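Local structure of restriction endonuclease LpnPI (Legionella pneumophila subsp. pneumophila str. Philadelphia 1, 4RZL) at residues P191-S194 and R195-N199. The protein is a modification-dependent restriction endonuclease that acts on DNA carrying modified cytosine, this chain being its N-terminal, SRA-like DNA recognition domain. Sequence-based numbering, arbitrary orientation.
Sequences PMVS and RKWIN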
# COMPACT_ATOMS: atom_id res chain seq x y z
N PRO A 191 -11.31 -9.67 -1.77
CA PRO A 191 -12.08 -9.13 -0.63
C PRO A 191 -11.41 -9.37 0.72
O PRO A 191 -11.72 -8.66 1.67
CB PRO A 191 -13.41 -9.89 -0.71
CG PRO A 191 -13.10 -11.15 -1.52
CD PRO A 191 -12.01 -10.75 -2.48
N MET A 192 -10.50 -10.34 0.80
CA MET A 192 -9.90 -10.72 2.07
C MET A 192 -8.53 -11.36 1.92
O MET A 192 -8.33 -12.24 1.07
CB MET A 192 -10.82 -11.69 2.83
CG MET A 192 -10.24 -12.16 4.16
SD MET A 192 -11.23 -13.42 4.97
CE MET A 192 -10.59 -14.88 4.17
N VAL A 193 -7.59 -10.93 2.75
CA VAL A 193 -6.33 -11.65 2.88
C VAL A 193 -6.37 -12.42 4.19
O VAL A 193 -6.48 -11.82 5.26
CB VAL A 193 -5.13 -10.71 2.85
CG1 VAL A 193 -3.83 -11.53 2.91
CG2 VAL A 193 -5.19 -9.84 1.59
N SER A 194 -6.30 -13.75 4.12
CA SER A 194 -6.50 -14.58 5.32
C SER A 194 -5.32 -14.52 6.30
O SER A 194 -4.18 -14.30 5.89
CB SER A 194 -6.74 -16.03 4.92
OG SER A 194 -5.51 -16.61 4.54
N ARG A 195 -5.60 -14.73 7.59
CA ARG A 195 -4.54 -14.85 8.58
C ARG A 195 -3.53 -15.94 8.22
O ARG A 195 -2.33 -15.77 8.43
CB ARG A 195 -5.14 -15.10 9.97
CG ARG A 195 -4.11 -15.46 11.05
CD ARG A 195 -2.97 -14.46 11.19
NE ARG A 195 -3.39 -13.07 11.15
CZ ARG A 195 -2.55 -12.04 11.16
NH1 ARG A 195 -1.24 -12.25 11.20
NH2 ARG A 195 -3.01 -10.80 11.14
N LYS A 196 -4.02 -17.05 7.67
CA LYS A 196 -3.15 -18.12 7.20
C LYS A 196 -2.15 -17.58 6.19
O LYS A 196 -0.95 -17.83 6.29
CB LYS A 196 -3.96 -19.27 6.58
CG LYS A 196 -3.10 -20.45 6.07
CD LYS A 196 -3.98 -21.57 5.52
CE LYS A 196 -3.17 -22.64 4.80
NZ LYS A 196 -2.26 -23.38 5.72
N TRP A 197 -2.65 -16.82 5.21
CA TRP A 197 -1.77 -16.24 4.21
C TRP A 197 -0.74 -15.34 4.87
O TRP A 197 0.45 -15.46 4.60
CB TRP A 197 -2.54 -15.45 3.15
CG TRP A 197 -1.68 -15.16 1.96
CD1 TRP A 197 -1.65 -15.86 0.77
CD2 TRP A 197 -0.66 -14.16 1.85
NE1 TRP A 197 -0.70 -15.31 -0.07
CE2 TRP A 197 -0.08 -14.28 0.57
CE3 TRP A 197 -0.20 -13.15 2.71
CZ2 TRP A 197 0.93 -13.43 0.13
CZ3 TRP A 197 0.81 -12.31 2.27
CH2 TRP A 197 1.36 -12.46 1.00
N ILE A 198 -1.20 -14.45 5.74
CA ILE A 198 -0.33 -13.45 6.36
C ILE A 198 0.76 -14.08 7.22
O ILE A 198 1.91 -13.62 7.20
CB ILE A 198 -1.16 -12.45 7.22
CG1 ILE A 198 -2.18 -11.71 6.34
CG2 ILE A 198 -0.25 -11.43 7.89
CD1 ILE A 198 -3.22 -10.94 7.13
N ASN A 199 0.41 -15.11 7.99
CA ASN A 199 1.41 -15.84 8.78
C ASN A 199 2.40 -16.59 7.89
O ASN A 199 3.49 -16.94 8.32
CB ASN A 199 0.75 -16.84 9.74
CG ASN A 199 0.16 -16.17 10.98
OD1 ASN A 199 0.43 -15.00 11.26
ND2 ASN A 199 -0.62 -16.93 11.73
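Ser194 caps the short helix 195-199 with its own side chain: OG accepts the backbone N-H of Trp197 at 2.9 Å, in a nearly straight bond (162°). With chi1 at 76°, OG sits between the backbone N and the carbonyl carbon of its own residue, which turns it toward the first turn of the helix. Asp208 OD2 is a second hydrogen-bonding partner of this hydroxyl, so the capping group is itself held in place by a neighbouring loop. Ser194 O starts the helical bonding, accepting the N-H of Ile198 N at 3.0 Å, while Ile198 CG1 lies 3.3 Å from the same oxygen.

One residue earlier, Val193 sends CG1, anti to its backbone N (chi1 -177°), to Ile198 and the Trp197 ring. This methyl lies 3.8 Å from Ile198 CG1, the two side chains crossing at about a right angle, and meets the Trp197 indole obliquely at CE3, 4.0 Å away. On the helix itself, the guanidinium of Arg195 has Ile198 CB beneath the rim of one face and donates an N-H from NH1 to Asn199 OD1, which lies in the guanidinium plane, while NH1 stands above the amide carbonyl plane and NH2 bonds to Ala20 O. Ser194 is thus a serine N-cap, accompanied by the packing of Val193 with Trp197, Phe133 and Leu211, at a strand-to-helix junction: strand 192-193, paired antiparallel with 22-23, leads through Ser194 into the short helix 195-199 of the DNA recognition domain.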